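Local coordinates for 190aa long hypothetical protein (Pyrococcus horikoshii, PDB 2DDZ) that is of unknown function, belongs to the DUF366 family, and assembles as a hexamer in which paired chains exchange their C-terminal tails, at the interface of chains A and B. Coordinates in Å, arbitrary orientation; residue numbers count along the deposited sequence, not the author numbering. Chains: chain A/B, 190aa long hypothetical protein.

Contact 1: the interface of chains A and B. Residues chain A 85-86, 88-90, 108-111; chain B 90, 94, 97, 175, 178-179, 182.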
loop_
_atom_site.group_PDB
_atom_site.type_symbol
_atom_site.label_atom_id
_atom_site.label_comp_id
_atom_site.label_asym_id
_atom_site.label_seq_id
_atom_site.Cartn_x
_atom_site.Cartn_y
_atom_site.Cartn_z
ATOM N N SER A 85 -4.044 -6.938 -13.691
ATOM C CA SER A 85 -4.118 -8.217 -14.412
ATOM C C SER A 85 -5.409 -8.994 -14.165
ATOM O O SER A 85 -5.971 -9.587 -15.086
ATOM C CB SER A 85 -2.924 -9.101 -14.041
ATOM O OG SER A 85 -2.949 -10.333 -14.748
ATOM N N SER A 86 -5.883 -8.993 -12.925
ATOM C CA SER A 86 -7.106 -9.713 -12.593
ATOM C C SER A 86 -8.293 -9.053 -13.270
ATOM O O SER A 86 -9.148 -9.716 -13.862
ATOM C CB SER A 86 -7.336 -9.724 -11.071
ATOM O OG SER A 86 -6.302 -10.421 -10.403
ATOM N N GLN A 88 -8.295 -7.066 -15.892
ATOM C CA GLN A 88 -8.233 -7.241 -17.342
ATOM C C GLN A 88 -8.886 -8.560 -17.755
ATOM O O GLN A 88 -9.753 -8.586 -18.632
ATOM C CB GLN A 88 -6.787 -7.241 -17.824
ATOM C CG GLN A 88 -6.626 -7.480 -19.314
ATOM C CD GLN A 88 -5.286 -8.125 -19.655
ATOM O OE1 GLN A 88 -4.763 -8.939 -18.892
ATOM N NE2 GLN A 88 -4.737 -7.777 -20.811
ATOM N N LYS A 89 -8.492 -9.660 -17.115
ATOM C CA LYS A 89 -9.048 -10.950 -17.504
ATOM C C LYS A 89 -10.523 -11.147 -17.186
ATOM O O LYS A 89 -11.215 -11.898 -17.869
ATOM C CB LYS A 89 -8.155 -12.074 -16.973
ATOM C CG LYS A 89 -6.886 -12.176 -17.849
ATOM C CD LYS A 89 -5.759 -13.029 -17.270
ATOM C CE LYS A 89 -4.858 -12.236 -16.323
ATOM N NZ LYS A 89 -4.198 -11.054 -16.983
ATOM N N LEU A 90 -11.026 -10.440 -16.181
ATOM C CA LEU A 90 -12.439 -10.523 -15.873
ATOM C C LEU A 90 -13.186 -9.833 -17.044
ATOM O O LEU A 90 -14.185 -10.348 -17.564
ATOM C CB LEU A 90 -12.725 -9.802 -14.560
ATOM C CG LEU A 90 -14.206 -9.623 -14.209
ATOM C CD1 LEU A 90 -14.900 -10.978 -14.045
ATOM C CD2 LEU A 90 -14.293 -8.808 -12.922
ATOM N N ARG A 108 -11.815 -18.170 -24.211
ATOM C CA ARG A 108 -10.775 -17.330 -23.663
ATOM C C ARG A 108 -9.521 -18.125 -23.363
ATOM O O ARG A 108 -9.590 -19.278 -22.954
ATOM C CB ARG A 108 -11.296 -16.655 -22.387
ATOM C CG ARG A 108 -10.349 -15.659 -21.749
ATOM C CD ARG A 108 -11.055 -14.913 -20.601
ATOM N NE ARG A 108 -11.460 -15.827 -19.533
ATOM C CZ ARG A 108 -10.673 -16.218 -18.534
ATOM N NH1 ARG A 108 -9.427 -15.770 -18.437
ATOM N NH2 ARG A 108 -11.133 -17.070 -17.632
ATOM N N ARG A 109 -8.378 -17.499 -23.607
ATOM C CA ARG A 109 -7.074 -18.075 -23.309
ATOM C C ARG A 109 -6.401 -16.931 -22.556
ATOM O O ARG A 109 -5.722 -16.079 -23.147
ATOM C CB ARG A 109 -6.307 -18.419 -24.589
ATOM C CG ARG A 109 -6.940 -19.542 -25.397
ATOM C CD ARG A 109 -6.120 -19.900 -26.635
ATOM N NE ARG A 109 -6.913 -20.647 -27.609
ATOM C CZ ARG A 109 -6.471 -21.034 -28.805
ATOM N NH1 ARG A 109 -5.232 -20.750 -29.176
ATOM N NH2 ARG A 109 -7.268 -21.697 -29.636
ATOM N N GLY A 110 -6.640 -16.887 -21.246
ATOM C CA GLY A 110 -6.083 -15.820 -20.440
ATOM C C GLY A 110 -6.745 -14.504 -20.805
ATOM O O GLY A 110 -7.913 -14.289 -20.510
ATOM N N ASP A 111 -6.010 -13.622 -21.471
ATOM C CA ASP A 111 -6.566 -12.326 -21.844
ATOM C C ASP A 111 -6.897 -12.189 -23.328
ATOM O O ASP A 111 -7.221 -11.096 -23.792
ATOM C CB ASP A 111 -5.610 -11.211 -21.412
ATOM C CG ASP A 111 -4.264 -11.290 -22.106
ATOM O OD1 ASP A 111 -3.817 -12.417 -22.429
ATOM O OD2 ASP A 111 -3.642 -10.224 -22.313
ATOM N N LEU B 90 -13.502 -13.218 -11.434
ATOM C CA LEU B 90 -12.803 -13.847 -12.559
ATOM C C LEU B 90 -12.858 -15.371 -12.347
ATOM O O LEU B 90 -13.074 -16.131 -13.299
ATOM C CB LEU B 90 -11.340 -13.392 -12.622
ATOM C CG LEU B 90 -10.434 -14.175 -13.589
ATOM C CD1 LEU B 90 -10.865 -13.943 -15.032
ATOM C CD2 LEU B 90 -9.002 -13.729 -13.411
ATOM N N ARG B 94 -14.402 -18.282 -14.594
ATOM C CA ARG B 94 -13.658 -19.422 -15.134
ATOM C C ARG B 94 -14.450 -20.708 -14.943
ATOM O O ARG B 94 -14.393 -21.604 -15.777
ATOM C CB ARG B 94 -12.296 -19.566 -14.460
ATOM C CG ARG B 94 -11.471 -20.733 -14.998
ATOM C CD ARG B 94 -11.113 -20.524 -16.454
ATOM N NE ARG B 94 -10.499 -21.708 -17.051
ATOM C CZ ARG B 94 -11.177 -22.724 -17.586
ATOM N NH1 ARG B 94 -12.508 -22.717 -17.609
ATOM N NH2 ARG B 94 -10.523 -23.754 -18.107
ATOM N N GLU B 97 -17.106 -20.883 -17.626
ATOM C CA GLU B 97 -16.522 -21.283 -18.905
ATOM C C GLU B 97 -16.251 -22.782 -18.885
ATOM O O GLU B 97 -16.316 -23.454 -19.910
ATOM C CB GLU B 97 -15.212 -20.522 -19.152
ATOM C CG GLU B 97 -15.380 -19.015 -19.385
ATOM C CD GLU B 97 -14.056 -18.253 -19.294
ATOM O OE1 GLU B 97 -13.119 -18.775 -18.654
ATOM O OE2 GLU B 97 -13.956 -17.129 -19.839
ATOM N N GLU B 175 -5.737 -20.322 -13.658
ATOM C CA GLU B 175 -6.233 -18.951 -13.827
ATOM C C GLU B 175 -5.400 -17.976 -13.004
ATOM O O GLU B 175 -4.959 -16.932 -13.492
ATOM C CB GLU B 175 -7.699 -18.863 -13.392
ATOM C CG GLU B 175 -8.398 -17.561 -13.762
ATOM C CD GLU B 175 -8.444 -17.324 -15.269
ATOM O OE1 GLU B 175 -8.861 -18.239 -16.007
ATOM O OE2 GLU B 175 -8.065 -16.223 -15.717
ATOM N N LYS B 178 -1.799 -17.456 -14.342
ATOM C CA LYS B 178 -1.694 -16.601 -15.521
ATOM C C LYS B 178 -1.877 -15.147 -15.070
ATOM O O LYS B 178 -1.255 -14.241 -15.623
ATOM C CB LYS B 178 -2.757 -16.968 -16.565
ATOM C CG LYS B 178 -2.760 -16.060 -17.794
ATOM C CD LYS B 178 -1.661 -16.423 -18.779
ATOM C CE LYS B 178 -1.415 -15.311 -19.813
ATOM N NZ LYS B 178 -2.611 -14.900 -20.625
ATOM N N VAL B 179 -2.717 -14.930 -14.053
ATOM C CA VAL B 179 -2.928 -13.580 -13.550
ATOM C C VAL B 179 -1.577 -13.053 -13.074
ATOM O O VAL B 179 -1.179 -11.935 -13.387
ATOM C CB VAL B 179 -3.908 -13.545 -12.361
ATOM C CG1 VAL B 179 -3.739 -12.232 -11.574
ATOM C CG2 VAL B 179 -5.333 -13.648 -12.864
ATOM N N ASP B 182 1.149 -12.612 -16.096
ATOM C CA ASP B 182 0.828 -11.464 -16.940
ATOM C C ASP B 182 1.226 -10.189 -16.205
ATOM O O ASP B 182 1.648 -9.199 -16.823
ATOM C CB ASP B 182 -0.679 -11.402 -17.241
ATOM C CG ASP B 182 -1.089 -12.281 -18.422
ATOM O OD1 ASP B 182 -0.189 -12.813 -19.108
ATOM O OD2 ASP B 182 -2.313 -12.423 -18.667
HETATM O O HOH W 1 -10.675 -19.880 -20.259
#

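Contact 2: the interface of chains A and B. Residues chain A 21, 52, 54, 124-129; chain B 186-189.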
loop_
_atom_site.group_PDB
_atom_site.type_symbol
_atom_site.label_atom_id
_atom_site.label_comp_id
_atom_site.label_asym_id
_atom_site.label_seq_id
_atom_site.Cartn_x
_atom_site.Cartn_y
_atom_site.Cartn_z
ATOM N N ILE A 21 -2.489 4.533 -23.618
ATOM C CA ILE A 21 -2.342 3.701 -22.436
ATOM C C ILE A 21 -1.769 4.508 -21.260
ATOM O O ILE A 21 -1.783 4.049 -20.120
ATOM C CB ILE A 21 -1.397 2.496 -22.721
ATOM C CG1 ILE A 21 -1.661 1.378 -21.717
ATOM C CG2 ILE A 21 0.052 2.910 -22.599
ATOM C CD1 ILE A 21 -3.040 0.767 -21.863
ATOM N N VAL A 52 3.853 -1.884 -24.300
ATOM C CA VAL A 52 3.849 -2.233 -22.884
ATOM C C VAL A 52 4.279 -3.663 -22.595
ATOM O O VAL A 52 4.957 -3.924 -21.598
ATOM C CB VAL A 52 2.450 -1.994 -22.274
ATOM C CG1 VAL A 52 2.398 -2.469 -20.834
ATOM C CG2 VAL A 52 2.119 -0.526 -22.354
ATOM N N ILE A 54 6.522 -6.334 -22.514
ATOM C CA ILE A 54 7.967 -6.477 -22.641
ATOM C C ILE A 54 8.360 -7.654 -23.539
ATOM O O ILE A 54 9.404 -7.627 -24.192
ATOM C CB ILE A 54 8.621 -6.668 -21.255
ATOM C CG1 ILE A 54 8.472 -5.395 -20.416
ATOM C CG2 ILE A 54 10.100 -7.008 -21.407
ATOM C CD1 ILE A 54 9.085 -4.184 -21.062
ATOM N N ILE A 124 -3.867 -5.358 -22.984
ATOM C CA ILE A 124 -2.723 -5.181 -22.120
ATOM C C ILE A 124 -3.218 -4.543 -20.828
ATOM O O ILE A 124 -4.173 -3.762 -20.846
ATOM C CB ILE A 124 -1.615 -4.318 -22.804
ATOM C CG1 ILE A 124 -0.252 -4.697 -22.215
ATOM C CG2 ILE A 124 -1.855 -2.827 -22.591
ATOM C CD1 ILE A 124 -0.142 -4.374 -20.739
ATOM N N ALA A 125 -2.605 -4.918 -19.707
ATOM C CA ALA A 125 -2.975 -4.372 -18.404
ATOM C C ALA A 125 -1.713 -3.979 -17.639
ATOM O O ALA A 125 -0.847 -4.810 -17.378
ATOM C CB ALA A 125 -3.757 -5.400 -17.613
ATOM N N THR A 126 -1.599 -2.707 -17.291
ATOM C CA THR A 126 -0.439 -2.262 -16.548
ATOM C C THR A 126 -0.837 -1.146 -15.575
ATOM O O THR A 126 -2.016 -0.877 -15.374
ATOM C CB THR A 126 0.672 -1.764 -17.486
ATOM O OG1 THR A 126 1.814 -1.396 -16.704
ATOM C CG2 THR A 126 0.190 -0.565 -18.333
ATOM N N VAL A 127 0.150 -0.505 -14.969
ATOM C CA VAL A 127 -0.134 0.554 -14.023
ATOM C C VAL A 127 0.767 1.748 -14.285
ATOM O O VAL A 127 1.752 1.641 -15.005
ATOM C CB VAL A 127 0.081 0.052 -12.553
ATOM C CG1 VAL A 127 -0.745 -1.215 -12.296
ATOM C CG2 VAL A 127 1.548 -0.231 -12.314
ATOM N N SER A 128 0.397 2.891 -13.718
ATOM C CA SER A 128 1.183 4.117 -13.812
ATOM C C SER A 128 1.429 4.414 -12.342
ATOM O O SER A 128 0.968 3.679 -11.477
ATOM C CB SER A 128 0.372 5.264 -14.424
ATOM O OG SER A 128 -0.523 5.840 -13.485
ATOM N N PRO A 129 2.163 5.482 -12.031
ATOM C CA PRO A 129 2.365 5.727 -10.604
ATOM C C PRO A 129 1.076 6.128 -9.879
ATOM O O PRO A 129 1.029 6.115 -8.651
ATOM C CB PRO A 129 3.412 6.844 -10.592
ATOM C CG PRO A 129 4.200 6.580 -11.850
ATOM C CD PRO A 129 3.106 6.267 -12.847
ATOM N N VAL B 186 4.803 -6.899 -17.940
ATOM C CA VAL B 186 4.498 -5.581 -18.461
ATOM C C VAL B 186 5.283 -4.476 -17.800
ATOM O O VAL B 186 5.495 -4.488 -16.590
ATOM C CB VAL B 186 2.997 -5.253 -18.310
ATOM C CG1 VAL B 186 2.181 -6.204 -19.151
ATOM C CG2 VAL B 186 2.586 -5.325 -16.833
ATOM N N ARG B 187 5.718 -3.514 -18.603
ATOM C CA ARG B 187 6.449 -2.400 -18.050
ATOM C C ARG B 187 5.381 -1.417 -17.567
ATOM O O ARG B 187 4.243 -1.454 -18.026
ATOM C CB ARG B 187 7.339 -1.762 -19.115
ATOM C CG ARG B 187 6.613 -0.956 -20.170
ATOM C CD ARG B 187 7.632 -0.277 -21.088
ATOM N NE ARG B 187 7.000 0.408 -22.210
ATOM C CZ ARG B 187 6.300 1.534 -22.111
ATOM N NH1 ARG B 187 6.138 2.124 -20.931
ATOM N NH2 ARG B 187 5.753 2.067 -23.197
ATOM N N TRP B 188 5.737 -0.558 -16.628
ATOM C CA TRP B 188 4.783 0.419 -16.130
ATOM C C TRP B 188 4.772 1.547 -17.150
ATOM O O TRP B 188 5.677 1.646 -17.981
ATOM C CB TRP B 188 5.217 0.939 -14.760
ATOM C CG TRP B 188 6.574 1.582 -14.772
ATOM C CD1 TRP B 188 7.781 0.950 -14.734
ATOM C CD2 TRP B 188 6.856 2.985 -14.865
ATOM N NE1 TRP B 188 8.797 1.874 -14.796
ATOM C CE2 TRP B 188 8.258 3.130 -14.872
ATOM C CE3 TRP B 188 6.058 4.132 -14.933
ATOM C CZ2 TRP B 188 8.886 4.382 -14.960
ATOM C CZ3 TRP B 188 6.682 5.382 -15.018
ATOM C CH2 TRP B 188 8.083 5.492 -15.028
ATOM N N VAL B 189 3.758 2.399 -17.090
ATOM C CA VAL B 189 3.646 3.494 -18.047
ATOM C C VAL B 189 3.512 4.851 -17.354
ATOM O O VAL B 189 3.016 4.941 -16.221
ATOM C CB VAL B 189 2.419 3.276 -18.974
ATOM C CG1 VAL B 189 2.467 1.870 -19.585
ATOM C CG2 VAL B 189 1.128 3.463 -18.195
#

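Contact 1: the interface of chains A and B
In this DUF366-family protein, helix 81-100 of chain A and strand 106-109 with the loop after it lie against helices 161-184 and 81-101 of chain B, in a two-fold interface of helix packing and salt bridges. The close-fitting part lies between the helices. A:Lys89 starts with CG anti to its carbonyl carbon (chi1 -76°), then bends at chi3 and chi4, so that CE lies 3.6 Å from CA of B:Val179 and the amine crosses B:Asp182 obliquely. NZ donates to OD2 of B:Asp182 at 2.9 Å, on the anti lone pair of that oxygen. On its own chain the same amine is held by the hydroxyl OG of A:Ser85 and the amide oxygen OE1 of A:Gln88, which fixes its position. A:Ser85 OG, anti to its backbone N, accepts from the lysine and donates to the backbone O of B:Val179 at 2.7 Å, in the carbonyl plane and on a lone pair. At the root of the lysine, CD1 of B:Leu90 packs 3.8 Å from CB of A:Lys89. At the looser rim of this cluster B:Lys178 NZ makes weak bonds to A:Asp111 OD1 at 3.3 Å and to OD2 of B:Asp182, crossing A:Asp111 at about a right angle.

The other end is built round an arginine and includes a bridging water. A:Arg108, bent at chi3 (62°), spreads its guanidinium between two glutamates. Side-on, NE reaches OE2 of B:Glu97 at 2.8 Å while NH2 takes OE1, both on syn lone pairs, with the two planes nearly coplanar. End-on, NH1 meets OE2 of B:Glu175 at 3.1 Å, and NH2 meets OE1 from above a carboxylate plane turned 52° away. A:Gly110 O accepts from NH1 as well, which holds the group's rotation. Two carboxylates around one guanidinium would be expected to keep it charged. Water 1 sits over one guanidinium face, offset toward the rim, and joins A:Arg108 O to OE1 of B:Glu97.

Contact 2: the interface of chains A and B
Residues 186-189 of chain B, an extended C-terminal arm, cross to chain A and lie between strand 121-127 and the loop carrying A:Val52, an arm-exchange contact built from hydrogen bonds to the arm's backbone and apolar packing.

Hydrogen bonds set the arm's register. The backbone N of B:Arg187 donates to O of A:Val52 at 3.1 Å, nearly straight at 171° and in the carbonyl plane. Further along, N of B:Val189 gives a similarly straight bond to O of A:Val127 at 3.0 Å, again in the carbonyl plane. Between them A:Thr126 adds a side-chain bond: OG1, anti to its backbone N (chi1 -177°), donates to O of B:Arg187 at 2.8 Å, coming from above that carbonyl plane and not along a lone pair. The same torsion puts the methyl CG2 in the crowded position between N and the carbonyl carbon, where it serves the apolar side.

Apolar packing rests on the two valines of the arm. B:Val189 sends CG1, anti to its carbonyl carbon, among three partners: it is 3.6 Å from CG2 of A:Thr126, 3.7 Å from CG2 of A:Val52, whose side chain it crosses at about a right angle, and a little farther from CG2 of A:Ile21. At the other end CG1 of B:Val186 meets CD1 of A:Ile124 at 3.4 Å, tighter than usual, the two side chains sliding past each other in opposite directions. CG1 of A:Val52 reaches toward CB of B:Val186, so this one valine touches both ends of the arm. B:Arg187 uses its aliphatic stem, CB lying 3.6 Å from CD1 of A:Ile54, the two side chains crossing at about a right angle. B:Trp188 turns its ring to the other side of the arm, its rim only loosely near the ring of A:Pro129.

Pinned in this way, the tail of one chain fastens it to the body of its neighbour, and the two-fold twin returns the grip.

Contact 1 and contact 2 lie about 17 Å apart between the centres of their C-alpha atoms, and share no residue. They are joined through chain B: helix 161-184 supplies much of its side of contact 1, and the chain leaves that helix to reach contact 2 a few residues later. On chain A they use different elements, helix 81-100 and the strand 106-109 region in contact 1, strand 121-127 with the A:Val52 loop and the start of helix 54-58 in contact 2. Helix packing thus appears to aim the tail, and the two-fold repeats both contacts, consistent with a pair serving as a building unit of the hexamer.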